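Local atomic coordinates of glycerate dehydrogenase (Bacillus sp. 5mfcol3.1, PDB entry 6P2I), a protein that probably uses NADPH to reduce acyclic imino acids, supplied by a partner oxidase, to amino acids. Residues 213-218 and 236-241; 243-248 and 266-271. All coordinates share one frame; numbering follows the deposited sequence.

Interaction 1 of 2, residues 213-218 and 236-241; sequences KLLSLM and QALYSV
Leu215 and Leu238 mark the nearest approach of the two backbones, with their CA atoms 7.1 Å apart. Residues 215-218 form a type I beta turn facing helix 235-243. Leu215 reaches across with its CD1 methyl. This methyl lies 3.9 Å from Ala237 CB and 3.9 Å from the backbone N of Leu238. It also meets the root of the Leu238 side chain, with CD1 to CB at 4.3 Å. Val241, one helical turn beyond Ala237, uses both of its methyls. Its CG2 faces Leu215 CB at 4.3 Å. Its CG1, anti to the backbone N (chi1 162°), meets Met218 CE at 3.9 Å. The Met218 chain bends at chi3 (-85°), which sets the direction of this terminal methyl, and the two side chains cross obliquely. Outside the two segments, Met218 also touches Met190 of helix 186-192. Within the Rossmann-type NAD-binding domain, the contact joins residues 213-218, before strand 223-226, to helix 235-243, after it. The side chains that meet across it are all apolar, so the association rests on the packing and burial of methyl groups.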
loop_
_atom_site.group_PDB
_atom_site.type_symbol
_atom_site.label_atom_id
_atom_site.label_comp_id
_atom_site.label_asym_id
_atom_site.label_seq_id
_atom_site.Cartn_x
_atom_site.Cartn_y
_atom_site.Cartn_z
ATOM N N LYS A 213 -11.421 14.851 22.171
ATOM C CA LYS A 213 -10.692 16.113 22.061
ATOM C C LYS A 213 -9.466 15.969 21.166
ATOM O O LYS A 213 -9.244 16.781 20.259
ATOM C CB LYS A 213 -10.284 16.605 23.451
ATOM C CG LYS A 213 -9.645 17.985 23.464
ATOM N N LEU A 214 -8.653 14.938 21.407
ATOM C CA LEU A 214 -7.449 14.746 20.601
ATOM C C LEU A 214 -7.796 14.480 19.143
ATOM O O LEU A 214 -7.124 14.988 18.236
ATOM C CB LEU A 214 -6.612 13.600 21.166
ATOM C CG LEU A 214 -5.847 13.946 22.441
ATOM C CD1 LEU A 214 -5.187 12.693 23.017
ATOM C CD2 LEU A 214 -4.821 15.038 22.172
ATOM N N LEU A 215 -8.832 13.673 18.895
ATOM C CA LEU A 215 -9.249 13.415 17.520
ATOM C C LEU A 215 -9.689 14.695 16.815
ATOM O O LEU A 215 -9.519 14.827 15.599
ATOM C CB LEU A 215 -10.376 12.381 17.500
ATOM C CG LEU A 215 -9.995 10.943 17.863
ATOM C CD1 LEU A 215 -11.238 10.143 18.180
ATOM C CD2 LEU A 215 -9.203 10.294 16.727
ATOM N N SER A 216 -10.244 15.652 17.553
ATOM C CA SER A 216 -10.699 16.888 16.925
ATOM C C SER A 216 -9.548 17.762 16.457
ATOM O O SER A 216 -9.787 18.739 15.737
ATOM C CB SER A 216 -11.574 17.685 17.887
ATOM O OG SER A 216 -10.788 18.330 18.874
ATOM N N LEU A 217 -8.314 17.445 16.844
ATOM C CA LEU A 217 -7.160 18.235 16.432
ATOM C C LEU A 217 -6.580 17.800 15.090
ATOM O O LEU A 217 -5.735 18.520 14.541
ATOM C CB LEU A 217 -6.064 18.168 17.497
ATOM C CG LEU A 217 -6.459 18.561 18.922
ATOM C CD1 LEU A 217 -5.315 18.241 19.862
ATOM C CD2 LEU A 217 -6.822 20.036 19.001
ATOM N N MET A 218 -7.024 16.660 14.549
ATOM C CA MET A 218 -6.445 16.108 13.327
ATOM C C MET A 218 -6.555 17.080 12.163
ATOM O O MET A 218 -7.470 17.906 12.092
ATOM C CB MET A 218 -7.123 14.784 12.955
ATOM C CG MET A 218 -7.139 13.771 14.080
ATOM S SD MET A 218 -7.124 12.049 13.574
ATOM C CE MET A 218 -8.882 11.745 13.302
ATOM N N GLN A 236 -16.619 5.813 19.156
ATOM C CA GLN A 236 -17.786 6.607 18.795
ATOM C C GLN A 236 -17.369 7.971 18.269
ATOM O O GLN A 236 -17.938 8.467 17.288
ATOM C CB GLN A 236 -18.720 6.756 19.997
ATOM C CG GLN A 236 -19.516 5.505 20.308
ATOM C CD GLN A 236 -20.624 5.757 21.307
ATOM O OE1 GLN A 236 -20.445 6.493 22.279
ATOM N NE2 GLN A 236 -21.783 5.153 21.067
ATOM N N ALA A 237 -16.378 8.598 18.908
ATOM C CA ALA A 237 -15.889 9.878 18.407
ATOM C C ALA A 237 -15.231 9.713 17.043
ATOM O O ALA A 237 -15.378 10.578 16.171
ATOM C CB ALA A 237 -14.912 10.504 19.400
ATOM N N LEU A 238 -14.509 8.608 16.838
ATOM C CA LEU A 238 -13.889 8.367 15.540
ATOM C C LEU A 238 -14.945 8.204 14.456
ATOM O O LEU A 238 -14.783 8.708 13.338
ATOM C CB LEU A 238 -12.982 7.136 15.606
ATOM C CG LEU A 238 -12.229 6.764 14.319
ATOM C CD1 LEU A 238 -11.453 7.955 13.767
ATOM C CD2 LEU A 238 -11.298 5.575 14.522
ATOM N N TYR A 239 -16.039 7.505 14.770
ATOM C CA TYR A 239 -17.127 7.379 13.807
ATOM C C TYR A 239 -17.643 8.748 13.381
ATOM O O TYR A 239 -17.824 9.007 12.186
ATOM C CB TYR A 239 -18.266 6.536 14.382
ATOM C CG TYR A 239 -19.471 6.550 13.475
ATOM C CD1 TYR A 239 -19.468 5.843 12.278
ATOM C CD2 TYR A 239 -20.587 7.318 13.782
ATOM C CE1 TYR A 239 -20.559 5.876 11.427
ATOM C CE2 TYR A 239 -21.681 7.356 12.937
ATOM C CZ TYR A 239 -21.659 6.633 11.759
ATOM O OH TYR A 239 -22.743 6.662 10.910
ATOM N N SER A 240 -17.882 9.640 14.351
ATOM C CA SER A 240 -18.381 10.974 14.032
ATOM C C SER A 240 -17.384 11.751 13.184
ATOM O O SER A 240 -17.775 12.463 12.253
ATOM C CB SER A 240 -18.700 11.740 15.317
ATOM O OG SER A 240 -19.775 11.131 16.011
ATOM N N VAL A 241 -16.092 11.626 13.491
ATOM C CA VAL A 241 -15.067 12.310 12.706
ATOM C C VAL A 241 -15.114 11.849 11.253
ATOM O O VAL A 241 -15.118 12.663 10.321
ATOM C CB VAL A 241 -13.682 12.080 13.334
ATOM C CG1 VAL A 241 -12.582 12.398 12.339
ATOM C CG2 VAL A 241 -13.529 12.939 14.574
#

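Interaction 2 of 2, residues 243-248 and 266-271; sequences KQNRIR and LNNVVL
Leu266 and Lys243 form the closely packed part of this contact. Leu266 is buried, and its CD2 methyl lies against the last turn of helix 235-243, 3.9 Å from Lys243 CA. Lys243 itself is solvent-exposed, but its chain bends at chi2 (63°), which places its CD 4.1 Å from the same methyl. Leu266 also packs on Leu242. A second close point is Asn268 CB, 3.6 Å from Arg248 O. The looser side is hydrated. The amides of Asn245 and Asn268 are turned 66° from each other, and their ND2 atoms are 3.4 Å apart. Both are donors, so they do not bond to each other. Water 1 lies between them and accepts from Asn245 ND2 at 3.0 Å and from Asn268 ND2 at 3.1 Å. It donates to Ile247 O at 2.8 Å. Asn268 ND2 also bonds to Leu242 O, so it ties its segment directly to the end of the helix. Water 2 donates to Asn267 OD1 at 3.1 Å and accepts only a weak bond from Asn245 ND2. Asn245 has positive phi and is the C-prime residue of the Schellman motif that ends helix 235-243. The loop then leads into strand 249-252, which pairs with strand 269-271, the outermost of the sheet within this chain. Helix 99-114 packs on Val270, and Asp121 of the second subunit bonds to Leu271 N.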
loop_
_atom_site.group_PDB
_atom_site.type_symbol
_atom_site.label_atom_id
_atom_site.label_comp_id
_atom_site.label_asym_id
_atom_site.label_seq_id
_atom_site.Cartn_x
_atom_site.Cartn_y
_atom_site.Cartn_z
ATOM N N LYS A 243 -17.659 10.084 9.720
ATOM C CA LYS A 243 -18.974 10.353 9.141
ATOM C C LYS A 243 -19.081 11.788 8.643
ATOM O O LYS A 243 -19.705 12.051 7.608
ATOM C CB LYS A 243 -20.076 10.070 10.166
ATOM C CG LYS A 243 -21.498 10.252 9.633
ATOM C CD LYS A 243 -21.784 9.273 8.500
ATOM C CE LYS A 243 -23.085 9.593 7.785
ATOM N NZ LYS A 243 -23.625 8.381 7.104
ATOM N N GLN A 244 -18.485 12.730 9.370
ATOM C CA GLN A 244 -18.529 14.142 9.016
ATOM C C GLN A 244 -17.378 14.549 8.106
ATOM O O GLN A 244 -17.190 15.746 7.865
ATOM C CB GLN A 244 -18.525 15.000 10.284
ATOM C CG GLN A 244 -19.749 14.781 11.167
ATOM C CD GLN A 244 -19.658 15.505 12.497
ATOM O OE1 GLN A 244 -19.065 16.581 12.596
ATOM N NE2 GLN A 244 -20.250 14.917 13.530
ATOM N N ASN A 245 -16.610 13.581 7.608
ATOM C CA ASN A 245 -15.504 13.826 6.680
ATOM C C ASN A 245 -14.535 14.869 7.231
ATOM O O ASN A 245 -14.018 15.718 6.502
ATOM C CB ASN A 245 -16.026 14.228 5.296
ATOM C CG ASN A 245 -16.926 13.163 4.677
ATOM O OD1 ASN A 245 -18.121 13.382 4.474
ATOM N ND2 ASN A 245 -16.350 12.004 4.375
ATOM N N ARG A 246 -14.287 14.806 8.541
ATOM C CA ARG A 246 -13.357 15.730 9.181
ATOM C C ARG A 246 -11.898 15.311 9.014
ATOM O O ARG A 246 -11.006 16.120 9.304
ATOM C CB ARG A 246 -13.697 15.878 10.668
ATOM C CG ARG A 246 -14.933 16.737 10.933
ATOM C CD ARG A 246 -14.594 18.218 10.816
ATOM N NE ARG A 246 -13.733 18.679 11.906
ATOM C CZ ARG A 246 -12.522 19.208 11.738
ATOM N NH1 ARG A 246 -11.817 19.599 12.793
ATOM N NH2 ARG A 246 -12.008 19.340 10.519
ATOM N N ILE A 247 -11.636 14.078 8.570
ATOM C CA ILE A 247 -10.324 13.639 8.100
ATOM C C ILE A 247 -10.520 12.903 6.778
ATOM O O ILE A 247 -11.645 12.711 6.322
ATOM C CB ILE A 247 -9.587 12.741 9.120
ATOM C CG1 ILE A 247 -10.355 11.444 9.367
ATOM C CG2 ILE A 247 -9.348 13.493 10.407
ATOM C CD1 ILE A 247 -9.543 10.396 10.117
ATOM N N ARG A 248 -9.408 12.484 6.165
ATOM C CA ARG A 248 -9.506 11.816 4.869
ATOM C C ARG A 248 -10.045 10.396 5.010
ATOM O O ARG A 248 -10.904 9.970 4.227
ATOM C CB ARG A 248 -8.149 11.796 4.168
ATOM C CG ARG A 248 -8.154 10.951 2.901
ATOM C CD ARG A 248 -6.823 11.033 2.191
ATOM N NE ARG A 248 -6.540 12.406 1.790
ATOM C CZ ARG A 248 -5.321 12.933 1.738
ATOM N NH1 ARG A 248 -4.264 12.199 2.067
ATOM N NH2 ARG A 248 -5.160 14.196 1.367
ATOM N N LEU A 266 -19.192 3.115 6.677
ATOM C CA LEU A 266 -18.445 4.261 6.169
ATOM C C LEU A 266 -17.699 3.925 4.884
ATOM O O LEU A 266 -17.105 2.850 4.752
ATOM C CB LEU A 266 -17.438 4.746 7.208
ATOM C CG LEU A 266 -17.968 5.284 8.532
ATOM C CD1 LEU A 266 -16.807 5.434 9.509
ATOM C CD2 LEU A 266 -18.667 6.604 8.312
ATOM N N ASN A 267 -17.702 4.876 3.954
ATOM C CA ASN A 267 -16.996 4.743 2.687
ATOM C C ASN A 267 -15.611 5.375 2.708
ATOM O O ASN A 267 -14.993 5.525 1.647
ATOM C CB ASN A 267 -17.818 5.358 1.555
ATOM C CG ASN A 267 -18.083 6.850 1.754
ATOM O OD1 ASN A 267 -17.553 7.480 2.673
ATOM N ND2 ASN A 267 -18.913 7.419 0.886
ATOM N N ASN A 268 -15.123 5.780 3.878
ATOM C CA ASN A 268 -13.774 6.318 3.991
ATOM C C ASN A 268 -12.972 5.557 5.036
ATOM O O ASN A 268 -12.053 6.109 5.646
ATOM C CB ASN A 268 -13.796 7.820 4.298
ATOM C CG ASN A 268 -14.651 8.174 5.513
ATOM O OD1 ASN A 268 -15.244 7.306 6.155
ATOM N ND2 ASN A 268 -14.703 9.462 5.835
ATOM N N VAL A 269 -13.311 4.288 5.261
ATOM C CA VAL A 269 -12.481 3.407 6.069
ATOM C C VAL A 269 -12.115 2.194 5.228
ATOM O O VAL A 269 -12.858 1.782 4.330
ATOM C CB VAL A 269 -13.169 2.965 7.386
ATOM C CG1 VAL A 269 -13.535 4.181 8.225
ATOM C CG2 VAL A 269 -14.393 2.107 7.096
ATOM N N VAL A 270 -10.948 1.643 5.515
ATOM C CA VAL A 270 -10.522 0.350 5.008
ATOM C C VAL A 270 -10.321 -0.546 6.221
ATOM O O VAL A 270 -9.598 -0.176 7.152
ATOM C CB VAL A 270 -9.234 0.469 4.174
ATOM C CG1 VAL A 270 -8.723 -0.892 3.740
ATOM C CG2 VAL A 270 -9.490 1.371 2.958
ATOM N N LEU A 271 -10.986 -1.695 6.226
ATOM C CA LEU A 271 -10.984 -2.595 7.373
ATOM C C LEU A 271 -10.275 -3.894 7.030
ATOM O O LEU A 271 -10.481 -4.450 5.949
ATOM C CB LEU A 271 -12.416 -2.900 7.804
ATOM C CG LEU A 271 -13.259 -1.666 8.090
ATOM C CD1 LEU A 271 -14.702 -2.069 8.333
ATOM C CD2 LEU A 271 -12.688 -0.911 9.289
HETATM O O HOH W 1 -13.334 11.740 4.248
HETATM O O HOH W 2 -18.463 9.474 4.885
#

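The centres of interactions 1 and 2 lie 11 Å apart, and helix 235-243 connects them. Interaction 1 uses the body of this helix, and interaction 2 its C-terminal end. Val241 O and Arg246 N, 2.9 Å apart, join the two through the helix-ending motif. Side chains also bridge them. Met218 CE comes within 3.4 Å of Ile247 CG2, and Tyr239 CE1 within 3.7 Å of Leu266 CD2. None of the four segments supplies a residue to the D-arginine pocket. Two pocket residues lie close in sequence: Arg229 after strand 223-226, and Trp277 after strand 269-271, which is part of interaction 2. Both contacts are packing within the NAD-binding domain.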